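Side-chain contacts in putative streptothricin acetyltransferase (Bacillus anthracis, PDB 3PP9), which probably transfers the acetyl group of acetyl coenzyme A, which it binds, to the antibiotic streptothricin: residues V166-G169 / L170-S174; R120-A123 / Q124-W128. All coordinates share one frame; numbering follows the deposited sequence. Where two conformers were deposited one is given.

In the fold
Interaction 1 (166-174) and interaction 2 (120-128) are both local, but they lie on opposite sides of the chain's centre, with their own centres about 33 Å apart. Interaction 2 is two consecutive turns of helix 117-131. Its repeating backbone bonds and its buried face of Leu121, Ile122, Ala125 and Trp128 belong to the packing of helix on sheet. Interaction 1 lies in the loop between strands 158-163 and 178-184, farther from the centre and more exposed beyond Val166, Tyr167 and Gly169. There a short 3-10 turn runs into irregular chain. Its hold is mixed, with two backbone donors on one carbonyl and a lysine ammonium, and the second subunit packs against it.

Interaction 1 of 2, residues V166-G169 / L170-S174; sequences VYKG and LNMTS
Tyr167 O accepts two backbone bonds as the 3-10 turn 166-169 runs out into irregular chain. Asn171 N comes in the carbonyl plane at 3.1 Å from Tyr167 O, with a nearly straight N-H angle of 170°. Leu170 N, also 3.1 Å from Tyr167 O, sits above that plane and makes a more bent bond. Beside this grip, Leu170 CD1 lies at the edge of the Tyr167 ring, 4.4 Å from Tyr167 CD1. In the conformer given, Lys168 bends at chi2 (-69°) and then runs straight, which carries its ammonium to the chain beyond the turn. There Lys168 NZ hydrogen-bonds Ser174 O at 3.2 Å, tilted from the carbonyl plane. A water accepts from Lys168 NZ and donates to Met172 O. The salt bridge of Lys168 to Asp175 adds a charged partner. The whole stretch belongs to the loop between strands 158-163 and 178-184, neighbours in the mixed sheet of this GNAT-family enzyme, and much of it lies against the second subunit. Trp97 of that subunit meets the Tyr167 ring edge-to-face, while Tyr167 OH hydrogen-bonds Glu140 of its own chain. Selenomethionine Met172 crosses the Lys168 side chain at about a right angle. Its SE is 4.0 Å from Lys168 CB, and Met172 CG is 3.7 Å from Lys168 O. Lys168 CA makes a CA-H...O contact of 3.5 Å with Asn171 O.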
loop_
_atom_site.group_PDB
_atom_site.type_symbol
_atom_site.label_atom_id
_atom_site.label_comp_id
_atom_site.label_asym_id
_atom_site.label_seq_id
_atom_site.Cartn_x
_atom_site.Cartn_y
_atom_site.Cartn_z
ATOM N N VAL A 166 0.803 -9.970 -0.510
ATOM C CA VAL A 166 0.556 -9.171 0.704
ATOM C C VAL A 166 -0.334 -9.924 1.721
ATOM O O VAL A 166 -0.051 -9.953 2.933
ATOM C CB VAL A 166 0.086 -7.763 0.386
ATOM C CG1 VAL A 166 -1.323 -7.742 -0.225
ATOM C CG2 VAL A 166 0.183 -6.876 1.661
ATOM N N TYR A 167 -1.353 -10.615 1.222
ATOM C CA TYR A 167 -2.246 -11.366 2.132
ATOM C C TYR A 167 -1.664 -12.614 2.795
ATOM O O TYR A 167 -2.223 -13.099 3.803
ATOM C CB TYR A 167 -3.590 -11.678 1.468
ATOM C CG TYR A 167 -4.492 -10.480 1.391
ATOM C CD1 TYR A 167 -5.181 -10.054 2.521
ATOM C CD2 TYR A 167 -4.703 -9.800 0.209
ATOM C CE1 TYR A 167 -6.007 -8.962 2.483
ATOM C CE2 TYR A 167 -5.548 -8.690 0.160
ATOM C CZ TYR A 167 -6.190 -8.278 1.302
ATOM O OH TYR A 167 -7.034 -7.186 1.275
ATOM N N LYS A 168 -0.562 -13.125 2.255
ATOM C CA LYS A 168 0.123 -14.289 2.799
ATOM C C LYS A 168 0.586 -14.059 4.229
ATOM O O LYS A 168 0.759 -15.006 4.987
ATOM C CB LYS A 168 1.378 -14.580 1.974
ATOM C CG LYS A 168 1.126 -14.998 0.539
ATOM C CD LYS A 168 0.493 -16.376 0.493
ATOM C CE LYS A 168 0.286 -16.845 -0.934
ATOM N NZ LYS A 168 -0.237 -18.231 -0.938
ATOM N N GLY A 169 0.796 -12.796 4.593
ATOM C CA GLY A 169 1.281 -12.460 5.933
ATOM C C GLY A 169 0.243 -12.801 6.984
ATOM O O GLY A 169 0.583 -13.071 8.130
ATOM N N LEU A 170 -1.026 -12.759 6.597
ATOM C CA LEU A 170 -2.106 -13.122 7.517
ATOM C C LEU A 170 -2.327 -14.630 7.421
ATOM O O LEU A 170 -2.289 -15.339 8.438
ATOM C CB LEU A 170 -3.386 -12.359 7.195
ATOM C CG LEU A 170 -3.319 -10.827 7.270
ATOM C CD1 LEU A 170 -4.670 -10.230 6.923
ATOM C CD2 LEU A 170 -2.872 -10.343 8.639
ATOM N N ASN A 171 -2.551 -15.118 6.197
ATOM C CA ASN A 171 -2.783 -16.553 5.953
ATOM C C ASN A 171 -2.029 -17.120 4.739
ATOM O O ASN A 171 -2.306 -16.746 3.603
ATOM C CB ASN A 171 -4.282 -16.851 5.761
ATOM C CG ASN A 171 -5.124 -16.529 6.992
ATOM O OD1 ASN A 171 -4.841 -15.591 7.732
ATOM N ND2 ASN A 171 -6.196 -17.287 7.185
HETATM N N MSE A 172 -1.106 -18.040 4.999
HETATM C CA MSE A 172 -0.306 -18.716 3.962
HETATM C C MSE A 172 -1.044 -19.789 3.156
HETATM O O MSE A 172 -0.560 -20.228 2.111
HETATM C CB MSE A 172 0.892 -19.400 4.627
HETATM C CG MSE A 172 1.997 -18.470 5.034
HETATM SE SE MSE A 172 3.012 -17.957 3.450
HETATM C CE MSE A 172 3.845 -19.673 3.037
ATOM N N THR A 173 -2.205 -20.215 3.634
ATOM C CA THR A 173 -2.957 -21.271 2.958
ATOM C C THR A 173 -3.752 -20.799 1.760
ATOM O O THR A 173 -3.812 -21.480 0.731
ATOM C CB THR A 173 -3.939 -21.927 3.928
ATOM O OG1 THR A 173 -4.845 -20.935 4.429
ATOM C CG2 THR A 173 -3.186 -22.555 5.076
ATOM N N SER A 174 -4.393 -19.652 1.910
ATOM C CA SER A 174 -5.203 -19.105 0.848
ATOM C C SER A 174 -4.383 -18.280 -0.155
ATOM O O SER A 174 -3.212 -17.948 0.063
ATOM C CB SER A 174 -6.360 -18.307 1.432
ATOM O OG SER A 174 -7.192 -19.126 2.236
HETATM O O HOH W 1 1.803 -20.286 0.176
#

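Interaction 2 of 2, residues R120-A123 / Q124-W128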
loop_
_atom_site.group_PDB
_atom_site.type_symbol
_atom_site.label_atom_id
_atom_site.label_comp_id
_atom_site.label_asym_id
_atom_site.label_seq_id
_atom_site.Cartn_x
_atom_site.Cartn_y
_atom_site.Cartn_z
ATOM N N ARG A 120 -24.178 7.083 -4.807
ATOM C CA ARG A 120 -24.355 8.420 -4.208
ATOM C C ARG A 120 -23.225 8.703 -3.205
ATOM O O ARG A 120 -22.761 9.827 -3.091
ATOM C CB ARG A 120 -25.728 8.554 -3.534
ATOM C CG ARG A 120 -26.897 8.682 -4.472
ATOM C CD ARG A 120 -26.998 10.099 -5.024
ATOM N NE ARG A 120 -27.175 11.056 -3.924
ATOM C CZ ARG A 120 -28.341 11.391 -3.372
ATOM N NH1 ARG A 120 -29.486 10.872 -3.814
ATOM N NH2 ARG A 120 -28.363 12.259 -2.367
ATOM N N LEU A 121 -22.779 7.680 -2.476
ATOM C CA LEU A 121 -21.668 7.859 -1.529
ATOM C C LEU A 121 -20.377 8.193 -2.301
ATOM O O LEU A 121 -19.632 9.077 -1.886
ATOM C CB LEU A 121 -21.504 6.661 -0.607
ATOM C CG LEU A 121 -22.579 6.514 0.450
ATOM C CD1 LEU A 121 -22.577 5.098 1.040
ATOM C CD2 LEU A 121 -22.414 7.527 1.567
ATOM N N ILE A 122 -20.153 7.500 -3.410
ATOM C CA ILE A 122 -18.994 7.728 -4.266
ATOM C C ILE A 122 -19.056 9.154 -4.825
ATOM O O ILE A 122 -18.055 9.869 -4.849
ATOM C CB ILE A 122 -18.891 6.677 -5.399
ATOM C CG1 ILE A 122 -18.555 5.296 -4.835
ATOM C CG2 ILE A 122 -17.809 7.065 -6.429
ATOM C CD1 ILE A 122 -17.202 5.182 -4.130
ATOM N N ALA A 123 -20.237 9.595 -5.261
ATOM C CA ALA A 123 -20.359 10.950 -5.787
ATOM C C ALA A 123 -19.932 11.964 -4.739
ATOM O O ALA A 123 -19.217 12.929 -5.046
ATOM C CB ALA A 123 -21.767 11.222 -6.246
ATOM N N GLN A 124 -20.351 11.768 -3.488
ATOM C CA GLN A 124 -19.963 12.695 -2.443
ATOM C C GLN A 124 -18.461 12.633 -2.172
ATOM O O GLN A 124 -17.843 13.645 -1.878
ATOM C CB GLN A 124 -20.751 12.457 -1.154
ATOM C CG GLN A 124 -20.410 13.422 -0.034
ATOM C CD GLN A 124 -20.752 14.857 -0.351
ATOM O OE1 GLN A 124 -21.906 15.169 -0.626
ATOM N NE2 GLN A 124 -19.761 15.750 -0.274
ATOM N N ALA A 125 -17.879 11.452 -2.253
ATOM C CA ALA A 125 -16.455 11.281 -2.045
ATOM C C ALA A 125 -15.693 12.027 -3.124
ATOM O O ALA A 125 -14.662 12.626 -2.834
ATOM C CB ALA A 125 -16.089 9.785 -2.049
ATOM N N LYS A 126 -16.203 12.027 -4.356
ATOM C CA LYS A 126 -15.546 12.755 -5.428
ATOM C C LYS A 126 -15.578 14.243 -5.130
ATOM O O LYS A 126 -14.600 14.927 -5.376
ATOM C CB LYS A 126 -16.146 12.450 -6.803
ATOM C CG LYS A 126 -15.961 11.023 -7.228
ATOM C CD LYS A 126 -16.339 10.764 -8.681
ATOM C CE LYS A 126 -17.775 11.072 -9.027
ATOM N NZ LYS A 126 -18.029 10.741 -10.473
ATOM N N GLN A 127 -16.701 14.754 -4.627
ATOM C CA GLN A 127 -16.805 16.183 -4.278
ATOM C C GLN A 127 -15.773 16.542 -3.206
ATOM O O GLN A 127 -15.087 17.549 -3.299
ATOM C CB GLN A 127 -18.209 16.530 -3.759
ATOM C CG GLN A 127 -19.345 16.401 -4.769
ATOM C CD GLN A 127 -19.402 17.540 -5.755
ATOM O OE1 GLN A 127 -20.293 17.593 -6.605
ATOM N NE2 GLN A 127 -18.467 18.480 -5.640
ATOM N N TRP A 128 -15.668 15.701 -2.180
ATOM C CA TRP A 128 -14.717 15.934 -1.103
ATOM C C TRP A 128 -13.285 15.963 -1.638
ATOM O O TRP A 128 -12.502 16.859 -1.317
ATOM C CB TRP A 128 -14.869 14.849 -0.037
ATOM C CG TRP A 128 -13.933 14.994 1.123
ATOM C CD1 TRP A 128 -14.092 15.824 2.206
ATOM C CD2 TRP A 128 -12.723 14.261 1.355
ATOM N NE1 TRP A 128 -13.031 15.678 3.070
ATOM C CE2 TRP A 128 -12.196 14.708 2.588
ATOM C CE3 TRP A 128 -12.056 13.243 0.665
ATOM C CZ2 TRP A 128 -11.023 14.183 3.127
ATOM C CZ3 TRP A 128 -10.890 12.745 1.189
ATOM C CH2 TRP A 128 -10.387 13.207 2.418
#
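Lys126 lies back along the preceding turn of the helix, over the backbone of Ile122 and Ala123. Its CG is 3.4 Å from Ile122 O, and the bend at chi3 (-60°) brings Lys126 CE to 4.1 Å from Ala123 CA. In the conformer given, Gln127 CG stands 3.5 Å from Ala123 O. Ala125 CB is 3.4 Å from Ile122 O. Gln124 touches the preceding turn with its CB, 3.6 Å from Leu121 O, and the rest of its side chain leads away. Four regular hydrogen bonds, each from the N-H of residue i+4 to the carbonyl of residue i, cross between the segments and set these positions. The bond from Lys126 N to Ile122 O measures 2.9 Å and runs nearly along the C=O axis. In the other three the donor is tilted from the carbonyl plane: Gln124 N to Arg120 O, Ala125 N to Leu121 O and Gln127 N to Ala123 O. This is helix 117-131, the crossover helix between strands 101-108 and 136-142 in a beta-alpha-beta unit of the GNAT fold. Its buried side rests on the sheet. Leu121 and Ile122 touch Ile106, and Ala125 packs on Ile91 and Leu93. One turn on, Trp128 reaches Leu93, Ala101 and Ile77. The Leu121 side chain also comes within about 6 Å of the bound acetyl coenzyme A. Toward the more open side, Gln124 meets Tyr79, Lys126 touches Phe185 and Arg120 touches Leu6.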